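Local coordinates for molinate hydrolase (Gulosibacter molinativorax, PDB 4UB9), which hydrolyses the thiocarbamate herbicide molinate, probably as a zinc-dependent member of the amidohydrolase family, at residues I36-G41 with H466-G471; E54-I59 with D71-H76; T173-G178 with F258-R263; R214-L219 with R225-E230. All coordinates share one frame; numbering follows the deposited sequence.

Contact 1: residues I36-G41 with H466-G471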
# COMPACT_ATOMS: atom_id res chain seq x y z
N ILE A 36 -9.78 -53.57 -23.07
CA ILE A 36 -8.65 -53.21 -23.93
C ILE A 36 -7.43 -54.06 -23.57
O ILE A 36 -7.32 -54.59 -22.45
CB ILE A 36 -8.30 -51.69 -23.82
CG1 ILE A 36 -7.42 -51.21 -24.98
CG2 ILE A 36 -7.59 -51.39 -22.50
CD1 ILE A 36 -7.42 -49.71 -25.20
N ALA A 37 -6.51 -54.18 -24.52
CA ALA A 37 -5.24 -54.86 -24.28
C ALA A 37 -4.12 -54.03 -24.79
O ALA A 37 -4.16 -53.48 -25.88
CB ALA A 37 -5.22 -56.21 -24.95
N ILE A 38 -3.08 -53.99 -23.99
CA ILE A 38 -1.87 -53.19 -24.29
C ILE A 38 -0.82 -54.26 -24.54
O ILE A 38 -0.46 -55.00 -23.62
CB ILE A 38 -1.41 -52.29 -23.11
CG1 ILE A 38 -2.59 -51.72 -22.29
CG2 ILE A 38 -0.49 -51.19 -23.59
CD1 ILE A 38 -3.55 -50.85 -23.05
N VAL A 39 -0.34 -54.36 -25.77
CA VAL A 39 0.46 -55.55 -26.14
C VAL A 39 1.93 -55.27 -26.48
O VAL A 39 2.28 -54.38 -27.26
CB VAL A 39 -0.20 -56.41 -27.26
CG1 VAL A 39 -1.69 -56.55 -27.03
CG2 VAL A 39 0.08 -55.85 -28.65
N GLY A 40 2.78 -56.08 -25.85
CA GLY A 40 4.13 -56.31 -26.35
C GLY A 40 5.09 -55.19 -26.04
O GLY A 40 6.02 -54.92 -26.80
N GLY A 41 4.90 -54.57 -24.88
CA GLY A 41 5.81 -53.51 -24.44
C GLY A 41 6.59 -53.88 -23.20
O GLY A 41 6.32 -54.88 -22.55
N HIS A 466 0.07 -43.00 -25.57
CA HIS A 466 -1.28 -43.45 -25.26
C HIS A 466 -1.61 -43.21 -23.81
O HIS A 466 -0.77 -43.36 -22.92
CB HIS A 466 -1.47 -44.93 -25.58
CG HIS A 466 -1.20 -45.26 -27.01
ND1 HIS A 466 -2.19 -45.28 -27.97
CD2 HIS A 466 -0.04 -45.51 -27.66
CE1 HIS A 466 -1.65 -45.55 -29.14
NE2 HIS A 466 -0.35 -45.68 -28.98
N VAL A 467 -2.89 -42.92 -23.57
CA VAL A 467 -3.40 -42.74 -22.22
C VAL A 467 -4.69 -43.51 -22.08
O VAL A 467 -5.61 -43.33 -22.86
CB VAL A 467 -3.66 -41.25 -21.88
CG1 VAL A 467 -4.25 -41.13 -20.49
CG2 VAL A 467 -2.37 -40.43 -21.97
N VAL A 468 -4.77 -44.32 -21.04
CA VAL A 468 -5.91 -45.17 -20.82
C VAL A 468 -6.40 -45.03 -19.38
O VAL A 468 -5.61 -45.11 -18.42
CB VAL A 468 -5.55 -46.65 -21.03
CG1 VAL A 468 -6.75 -47.56 -20.71
CG2 VAL A 468 -5.10 -46.86 -22.46
N LYS A 469 -7.71 -44.93 -19.24
CA LYS A 469 -8.34 -44.79 -17.94
C LYS A 469 -9.49 -45.76 -17.79
O LYS A 469 -10.44 -45.72 -18.54
CB LYS A 469 -8.89 -43.38 -17.76
CG LYS A 469 -9.30 -43.10 -16.32
CD LYS A 469 -10.18 -41.87 -16.19
CE LYS A 469 -10.60 -41.73 -14.74
NZ LYS A 469 -11.72 -40.79 -14.58
N GLU A 470 -9.37 -46.65 -16.81
CA GLU A 470 -10.33 -47.74 -16.63
C GLU A 470 -10.60 -48.45 -17.96
O GLU A 470 -11.73 -48.65 -18.40
CB GLU A 470 -11.59 -47.23 -15.99
CG GLU A 470 -11.37 -46.94 -14.53
CD GLU A 470 -12.62 -46.46 -13.80
OE1 GLU A 470 -13.70 -47.03 -13.99
OE2 GLU A 470 -12.49 -45.55 -12.97
N GLY A 471 -9.51 -48.82 -18.62
CA GLY A 471 -9.56 -49.56 -19.89
C GLY A 471 -10.10 -48.82 -21.10
O GLY A 471 -10.34 -49.41 -22.16
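The carbonyl oxygen of Gly471 is approached by two carbons of Ile36: CG2 lies 3.4 Å from Gly471 O, and CB lies 3.5 Å from that same oxygen. With CG1 anti to the backbone N (chi1 -163°), the CG2 methyl of Ile36 is left between the N and the carbonyl carbon, where it comes to the Gly471 backbone and also lies 3.7 Å from Gly471 CA. Glu470 and Gly471 form the short link between strands 464-469 and 472-473, so the methyl rests against the tip of a hairpin. Three residues earlier, on the strand, Val468 directs its side chain at the strand 36-39 and offers a separate methyl to each isoleucine: Val468 CG1 is 4.3 Å from Ile36 CG2, and Val468 CG2 is 4.3 Å from Ile38 CD1. Ile38 gets there only with the end of its chain. Ile82 of strand 81-83 also touches Ile36, Ile38 and Val468, adding to the group of aliphatic side chains. No hydrogen bond links the two segments, and the touching residues are buried; the small sheet of strand 36-39 therefore meets the larger sheet containing strand 464-469 through methyl packing, a contact governed by fit more than by direction.

Contact 2: residues E54-I59 with D71-H76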
# COMPACT_ATOMS: atom_id res chain seq x y z
N GLU A 54 8.36 -57.41 -23.40
CA GLU A 54 7.40 -58.30 -24.10
C GLU A 54 6.18 -58.65 -23.30
O GLU A 54 5.80 -59.83 -23.18
CB GLU A 54 8.09 -59.56 -24.63
CG GLU A 54 8.65 -59.21 -25.96
CD GLU A 54 9.84 -60.00 -26.40
OE1 GLU A 54 10.35 -60.86 -25.65
OE2 GLU A 54 10.28 -59.72 -27.53
N THR A 55 5.65 -57.63 -22.67
CA THR A 55 4.57 -57.83 -21.72
C THR A 55 3.30 -57.30 -22.30
O THR A 55 3.30 -56.38 -23.09
CB THR A 55 4.87 -57.19 -20.35
OG1 THR A 55 6.17 -57.58 -19.90
CG2 THR A 55 3.84 -57.63 -19.33
N THR A 56 2.24 -57.96 -21.91
CA THR A 56 0.92 -57.61 -22.28
C THR A 56 0.07 -57.42 -21.02
O THR A 56 0.13 -58.19 -20.07
CB THR A 56 0.28 -58.66 -23.23
OG1 THR A 56 0.87 -58.49 -24.54
CG2 THR A 56 -1.24 -58.52 -23.33
N VAL A 57 -0.72 -56.36 -21.06
CA VAL A 57 -1.65 -56.03 -19.99
C VAL A 57 -3.07 -56.07 -20.50
O VAL A 57 -3.40 -55.46 -21.53
CB VAL A 57 -1.40 -54.63 -19.43
CG1 VAL A 57 -2.42 -54.32 -18.33
CG2 VAL A 57 0.02 -54.51 -18.92
N PHE A 58 -3.91 -56.81 -19.81
CA PHE A 58 -5.25 -57.03 -20.29
C PHE A 58 -6.24 -56.49 -19.29
O PHE A 58 -6.25 -56.86 -18.11
CB PHE A 58 -5.54 -58.52 -20.55
CG PHE A 58 -6.84 -58.77 -21.25
CD1 PHE A 58 -6.95 -58.56 -22.60
CD2 PHE A 58 -7.95 -59.27 -20.57
CE1 PHE A 58 -8.15 -58.79 -23.27
CE2 PHE A 58 -9.15 -59.52 -21.23
CZ PHE A 58 -9.25 -59.27 -22.59
N ILE A 59 -7.11 -55.64 -19.81
CA ILE A 59 -8.12 -54.96 -19.00
C ILE A 59 -9.49 -55.30 -19.52
O ILE A 59 -9.75 -55.22 -20.71
CB ILE A 59 -7.95 -53.43 -19.01
CG1 ILE A 59 -6.58 -53.05 -18.43
CG2 ILE A 59 -9.06 -52.75 -18.23
CD1 ILE A 59 -6.00 -51.79 -19.05
N ASP A 71 3.09 -63.63 -25.34
CA ASP A 71 2.66 -64.89 -25.98
C ASP A 71 1.80 -65.84 -25.14
O ASP A 71 1.16 -66.72 -25.67
CB ASP A 71 3.91 -65.65 -26.45
CG ASP A 71 4.90 -65.90 -25.34
OD1 ASP A 71 4.44 -66.37 -24.30
OD2 ASP A 71 6.12 -65.66 -25.54
N GLN A 72 1.83 -65.68 -23.83
CA GLN A 72 0.97 -66.46 -22.91
C GLN A 72 -0.40 -65.82 -22.71
O GLN A 72 -1.31 -66.43 -22.18
CB GLN A 72 1.57 -66.51 -21.53
CG GLN A 72 2.58 -67.48 -21.05
CD GLN A 72 3.20 -66.81 -19.80
OE1 GLN A 72 2.59 -65.93 -19.16
NE2 GLN A 72 4.44 -67.13 -19.53
N ILE A 73 -0.55 -64.56 -23.12
CA ILE A 73 -1.84 -63.87 -23.01
C ILE A 73 -2.48 -63.79 -24.40
O ILE A 73 -1.97 -63.12 -25.32
CB ILE A 73 -1.74 -62.45 -22.40
CG1 ILE A 73 -0.87 -62.46 -21.13
CG2 ILE A 73 -3.12 -61.90 -22.12
CD1 ILE A 73 -1.42 -63.28 -19.98
N GLU A 74 -3.57 -64.52 -24.56
CA GLU A 74 -4.22 -64.65 -25.86
C GLU A 74 -5.22 -63.52 -25.96
O GLU A 74 -5.92 -63.27 -25.01
CB GLU A 74 -4.97 -65.98 -25.98
CG GLU A 74 -4.66 -66.79 -27.24
CD GLU A 74 -5.75 -66.70 -28.30
OE1 GLU A 74 -6.94 -66.67 -27.96
OE2 GLU A 74 -5.41 -66.69 -29.50
N VAL A 75 -5.27 -62.84 -27.09
CA VAL A 75 -6.17 -61.72 -27.24
C VAL A 75 -6.92 -61.83 -28.58
O VAL A 75 -6.33 -61.60 -29.64
CB VAL A 75 -5.45 -60.35 -27.04
CG1 VAL A 75 -4.08 -60.31 -27.69
CG2 VAL A 75 -6.32 -59.21 -27.55
N HIS A 76 -8.21 -62.14 -28.51
CA HIS A 76 -9.06 -62.23 -29.70
C HIS A 76 -9.03 -60.90 -30.49
O HIS A 76 -8.86 -59.83 -29.90
CB HIS A 76 -10.48 -62.65 -29.34
CG HIS A 76 -10.55 -63.87 -28.46
ND1 HIS A 76 -11.24 -63.90 -27.26
CD2 HIS A 76 -10.00 -65.10 -28.59
CE1 HIS A 76 -11.12 -65.10 -26.71
NE2 HIS A 76 -10.37 -65.84 -27.49
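Thr56 is the first residue along the strand 55-59 to touch the loop at 71-76. Its CG2 methyl lies 4.1 Å from Ile73 CG2, and Ile73 CB is just as near to that methyl. The two side chains run past each other in opposite directions, meeting alongside and not end on. CG2 of Thr56 is anti to the backbone N, with OG1 beside that N (chi1 -75°), and this division separates the apolar branch from the polar one: the methyl is given to Ile73, while the hydroxyl is hydrogen-bonded to the hydroxyl of Thr70 and weakly to the backbone N of Gly40. Val57 then faces the other side of the sheet, where it packs on Ile439. Phe58 returns to the loop side, but Ile73 is met by the base of its side chain and not by the ring: Phe58 CB is 4.4 Å from Ile73 CG2. The same Ile73 methyl thus spans two strand positions on one face. Phe58 also lies against Ala37 of the neighbouring strand and Lys66 of strand 63-69, and Val75 reaches Ala37, so the loop crosses this face of the small sheet. No hydrogen bond joins the two segments; their hold on each other is apolar and partly buried, and Ile73 carries most of the contact on the loop side, so the contact depends on the fit of methyl and methylene groups and not on a directed polar bond.

Contact 3: residues T173-G178 with F258-R263; sequences TLIGMG and FTFSER
At the end of strand 174-175, a short strand of the parallel sheet that also carries the zinc ligand His282, a type II turn from Leu174 to Met177 presents Ile175 and Gly176 to Thr259 and Phe260. The turn is closed by a hydrogen bond of 3.1 Å from Met177 N to Leu174 O. Gly176, at positive phi and without a side chain, lets the phenyl ring come close to the main chain: Phe260 CZ is 3.9 Å from Gly176 CA. Beside it, the carbonyl oxygen of Ile175 sits at the edge of the ring, near its plane, 3.9 Å from Phe260 CE2. Ile175 adds a looser apolar touch from its CG2 to Phe260 CZ. One face of the ring is occupied by the preceding residue, with Thr259 CG2 3.5 Å above the ring plane and over its centre. In this TIM-barrel fold the turn follows strand 174-175, and residues 258-261, in the connection after strand 239-242, lead into helix 262-275 with Ser261 as N-cap. The side chain of Thr259 is about 6 Å from that of His282, though about 11 Å from the zinc ion. Because CG2 of Thr259 is anti to the backbone N (chi1 -60°), the methyl goes to the turn, 3.8 Å from Gly176 O, and the hydroxyl is turned to other partners. A water donates to Gly176 O at 2.9 Å and also to Thr259 OG1; that hydroxyl in turn bonds to Ala242 O on the adjacent strand.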
# COMPACT_ATOMS: atom_id res chain seq x y z
N THR A 173 -11.14 -27.88 2.14
CA THR A 173 -10.27 -26.78 2.61
C THR A 173 -9.15 -27.27 3.52
O THR A 173 -9.03 -28.44 3.83
CB THR A 173 -11.06 -25.68 3.32
OG1 THR A 173 -10.23 -24.53 3.48
CG2 THR A 173 -11.56 -26.15 4.68
N LEU A 174 -8.28 -26.35 3.86
CA LEU A 174 -7.22 -26.57 4.81
C LEU A 174 -7.73 -26.08 6.16
O LEU A 174 -8.05 -24.88 6.33
CB LEU A 174 -6.04 -25.68 4.51
CG LEU A 174 -4.66 -26.27 4.43
CD1 LEU A 174 -4.22 -26.07 2.98
CD2 LEU A 174 -3.72 -25.49 5.30
N ILE A 175 -7.82 -26.99 7.09
CA ILE A 175 -8.44 -26.68 8.34
C ILE A 175 -7.58 -25.63 9.05
O ILE A 175 -6.43 -25.90 9.40
CB ILE A 175 -8.59 -27.91 9.24
CG1 ILE A 175 -9.37 -29.03 8.54
CG2 ILE A 175 -9.26 -27.52 10.55
CD1 ILE A 175 -10.72 -28.64 8.03
N GLY A 176 -8.21 -24.49 9.33
CA GLY A 176 -7.58 -23.42 10.09
C GLY A 176 -6.92 -22.35 9.24
O GLY A 176 -6.23 -21.47 9.76
N MET A 177 -7.09 -22.45 7.93
CA MET A 177 -6.53 -21.45 7.03
C MET A 177 -7.63 -20.55 6.55
O MET A 177 -8.76 -20.98 6.29
CB MET A 177 -5.84 -22.11 5.81
CG MET A 177 -5.05 -21.10 4.94
SD MET A 177 -4.36 -21.79 3.41
CE MET A 177 -5.82 -22.16 2.47
N GLY A 178 -7.29 -19.31 6.33
CA GLY A 178 -8.24 -18.37 5.71
C GLY A 178 -8.40 -18.60 4.21
O GLY A 178 -7.63 -19.32 3.58
N PHE A 258 2.47 -21.70 14.89
CA PHE A 258 1.50 -22.80 14.97
C PHE A 258 0.10 -22.25 14.94
O PHE A 258 -0.22 -21.26 15.58
CB PHE A 258 1.72 -23.63 16.23
CG PHE A 258 2.82 -24.62 16.09
CD1 PHE A 258 4.13 -24.23 16.10
CD2 PHE A 258 2.52 -25.98 15.98
CE1 PHE A 258 5.14 -25.14 15.96
CE2 PHE A 258 3.53 -26.91 15.83
CZ PHE A 258 4.84 -26.49 15.81
N THR A 259 -0.75 -22.89 14.18
CA THR A 259 -2.16 -22.45 14.08
C THR A 259 -2.99 -22.73 15.32
O THR A 259 -3.91 -21.97 15.68
CB THR A 259 -2.83 -23.17 12.88
OG1 THR A 259 -2.12 -22.83 11.70
CG2 THR A 259 -4.28 -22.78 12.71
N PHE A 260 -2.69 -23.86 15.94
CA PHE A 260 -3.49 -24.45 17.03
C PHE A 260 -2.63 -24.81 18.22
O PHE A 260 -1.44 -25.12 18.07
CB PHE A 260 -4.17 -25.74 16.56
CG PHE A 260 -5.22 -25.53 15.49
CD1 PHE A 260 -6.34 -24.79 15.73
CD2 PHE A 260 -5.04 -26.08 14.23
CE1 PHE A 260 -7.29 -24.61 14.75
CE2 PHE A 260 -5.97 -25.88 13.25
CZ PHE A 260 -7.09 -25.14 13.50
N SER A 261 -3.24 -24.83 19.41
CA SER A 261 -2.62 -25.49 20.58
C SER A 261 -2.55 -26.98 20.35
O SER A 261 -3.32 -27.54 19.56
CB SER A 261 -3.41 -25.25 21.86
OG SER A 261 -4.66 -25.90 21.81
N GLU A 262 -1.64 -27.64 21.05
CA GLU A 262 -1.49 -29.11 20.87
C GLU A 262 -2.75 -29.84 21.26
O GLU A 262 -3.18 -30.78 20.63
CB GLU A 262 -0.18 -29.65 21.51
CG GLU A 262 1.00 -28.95 20.78
CD GLU A 262 2.20 -29.81 20.38
OE1 GLU A 262 2.10 -31.05 20.42
OE2 GLU A 262 3.24 -29.22 19.97
N ARG A 263 -3.36 -29.34 22.29
CA ARG A 263 -4.64 -29.83 22.78
C ARG A 263 -5.74 -29.80 21.71
O ARG A 263 -6.51 -30.74 21.55
CB ARG A 263 -5.01 -28.86 23.89
CG ARG A 263 -6.14 -29.24 24.77
CD ARG A 263 -5.98 -28.44 26.05
NE ARG A 263 -6.74 -27.18 26.02
CZ ARG A 263 -7.61 -26.81 26.97
NH1 ARG A 263 -7.83 -27.57 28.01
NH2 ARG A 263 -8.27 -25.68 26.87
O HOH W 1 -3.33 -21.08 9.59

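Contact 4: residues R214-L219 with R225-E230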
# COMPACT_ATOMS: atom_id res chain seq x y z
N ARG A 214 -9.84 -19.09 9.92
CA ARG A 214 -8.94 -18.64 10.99
C ARG A 214 -9.64 -18.61 12.36
O ARG A 214 -9.00 -18.75 13.39
CB ARG A 214 -8.30 -17.28 10.66
CG ARG A 214 -7.33 -17.27 9.46
CD ARG A 214 -6.09 -18.14 9.66
NE ARG A 214 -5.44 -17.74 10.91
CZ ARG A 214 -5.45 -18.43 12.04
NH1 ARG A 214 -5.94 -19.65 12.12
NH2 ARG A 214 -4.86 -17.89 13.11
N HIS A 215 -10.95 -18.46 12.35
CA HIS A 215 -11.71 -18.34 13.61
C HIS A 215 -11.61 -19.58 14.50
O HIS A 215 -11.75 -19.50 15.72
CB HIS A 215 -13.17 -17.96 13.38
CG HIS A 215 -14.03 -19.10 12.97
ND1 HIS A 215 -14.81 -19.80 13.87
CD2 HIS A 215 -14.23 -19.68 11.77
CE1 HIS A 215 -15.45 -20.77 13.24
NE2 HIS A 215 -15.11 -20.72 11.97
N LEU A 216 -11.32 -20.71 13.91
CA LEU A 216 -11.10 -21.91 14.68
C LEU A 216 -10.01 -21.75 15.75
O LEU A 216 -10.05 -22.40 16.78
CB LEU A 216 -10.72 -23.10 13.78
CG LEU A 216 -11.82 -23.61 12.87
CD1 LEU A 216 -11.25 -24.75 12.09
CD2 LEU A 216 -13.06 -24.07 13.62
N SER A 217 -9.01 -20.94 15.46
CA SER A 217 -7.91 -20.72 16.39
C SER A 217 -8.34 -19.98 17.66
O SER A 217 -7.58 -19.94 18.62
CB SER A 217 -6.78 -19.91 15.74
OG SER A 217 -6.04 -20.66 14.78
N THR A 218 -9.52 -19.38 17.64
CA THR A 218 -10.04 -18.64 18.78
C THR A 218 -10.82 -19.50 19.79
O THR A 218 -11.14 -19.01 20.89
CB THR A 218 -10.97 -17.49 18.40
OG1 THR A 218 -12.18 -18.00 17.85
CG2 THR A 218 -10.32 -16.57 17.41
N LEU A 219 -11.10 -20.74 19.41
CA LEU A 219 -12.09 -21.56 20.13
C LEU A 219 -11.47 -22.53 21.06
O LEU A 219 -10.32 -22.91 20.90
CB LEU A 219 -12.93 -22.36 19.15
CG LEU A 219 -13.77 -21.56 18.14
CD1 LEU A 219 -14.50 -22.52 17.21
CD2 LEU A 219 -14.75 -20.63 18.81
N ARG A 225 -14.47 -29.52 18.43
CA ARG A 225 -14.78 -30.92 18.15
C ARG A 225 -15.98 -31.10 17.24
O ARG A 225 -15.87 -31.74 16.21
CB ARG A 225 -15.00 -31.72 19.43
CG ARG A 225 -15.10 -33.22 19.16
CD ARG A 225 -15.19 -34.06 20.43
NE ARG A 225 -13.93 -34.07 21.19
CZ ARG A 225 -12.85 -34.80 20.91
NH1 ARG A 225 -12.82 -35.59 19.88
NH2 ARG A 225 -11.79 -34.71 21.68
N PRO A 226 -17.13 -30.53 17.59
CA PRO A 226 -18.25 -30.77 16.68
C PRO A 226 -18.08 -30.16 15.30
O PRO A 226 -18.64 -30.65 14.32
CB PRO A 226 -19.45 -30.09 17.40
CG PRO A 226 -18.85 -29.20 18.44
CD PRO A 226 -17.55 -29.85 18.82
N LEU A 227 -17.34 -29.06 15.22
CA LEU A 227 -17.15 -28.36 13.92
C LEU A 227 -16.33 -29.21 12.95
O LEU A 227 -16.74 -29.42 11.80
CB LEU A 227 -16.49 -27.02 14.10
CG LEU A 227 -17.35 -26.00 14.88
CD1 LEU A 227 -16.56 -24.71 15.09
CD2 LEU A 227 -18.65 -25.68 14.17
N ILE A 228 -15.23 -29.75 13.44
CA ILE A 228 -14.42 -30.65 12.62
C ILE A 228 -15.14 -31.95 12.29
O ILE A 228 -15.10 -32.43 11.16
CB ILE A 228 -13.05 -30.98 13.21
CG1 ILE A 228 -12.27 -31.90 12.26
CG2 ILE A 228 -13.15 -31.66 14.57
CD1 ILE A 228 -11.90 -31.26 10.94
N ARG A 229 -15.88 -32.49 13.24
CA ARG A 229 -16.65 -33.68 12.97
C ARG A 229 -17.70 -33.47 11.90
O ARG A 229 -17.84 -34.26 10.97
CB ARG A 229 -17.35 -34.17 14.23
CG ARG A 229 -18.08 -35.45 13.95
CD ARG A 229 -18.34 -36.15 15.26
NE ARG A 229 -18.92 -37.46 15.03
CZ ARG A 229 -19.29 -38.29 15.99
NH1 ARG A 229 -19.13 -37.98 17.27
NH2 ARG A 229 -19.82 -39.47 15.65
N GLU A 230 -18.43 -32.39 12.02
CA GLU A 230 -19.43 -32.04 11.03
C GLU A 230 -18.83 -31.82 9.61
O GLU A 230 -19.41 -32.24 8.59
CB GLU A 230 -20.14 -30.77 11.49
CG GLU A 230 -20.96 -30.06 10.42
CD GLU A 230 -21.54 -28.73 10.90
OE1 GLU A 230 -20.84 -27.91 11.56
OE2 GLU A 230 -22.72 -28.49 10.59
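This is an apolar contact between the 3-10 segment 214-218, with the residue after it, and the helix 221-232 that begins almost at once. Leu227 carries the helix side with one methyl. Its CG is anti to the carbonyl carbon (chi1 -66°), and the extended chain brings CD1 up against two leucines: Leu216 CD2 lies 3.8 Å from Leu227 CD1, and Leu219 CD1 is 3.7 Å from that same methyl. The approaches differ, since Leu216 and Leu227 run past each other in opposite directions whereas Leu219 crosses Leu227 at about a right angle. His215 adds a marginal, oblique touch, its CE1 4.5 Å from Leu227 CD1, while its NE2 bonds to Gly211 O. The 3-10 turn is stiffened from within: Thr218 OG1 donates to His215 O at 2.6 Å, in the carbonyl plane, and Thr218 N donates to that oxygen too. Arg214 NH1 reaches Ser217 OG at 2.8 Å with the hydroxyl in the guanidinium plane. Leu216 and Ile228 both touch Ile175 of strand 174-175. Helix 221-232 lies with helix 198-209 in the connection between that strand and its parallel neighbour 239-242, an elaborated beta-alpha-beta crossover of a TIM-barrel protein.

In the fold
The four contacts form two pairs at opposite sides of the chain's centre. Contacts 1 and 2, with centres 11 Å apart, share the small sheet: strands 36-39 and 55-60 are neighbours, joined by backbone bonds such as Ile36 O to Ile59 N at 2.8 Å, with a G1 bulge where Gly40 and Gly41 face Thr55. Contacts 3 and 4 lie 9 Å apart between centres, and Ser217 OG meets Thr259 O at 2.7 Å while Arg214 NH1 reaches Gly176 O at 3.0 Å. Both touch the second subunit. The side chain of Thr259 in contact 3 is about 6 Å from that of the zinc ligand His282; contact 1, about 43 Å from contact 3 between centres, lies away from the zinc.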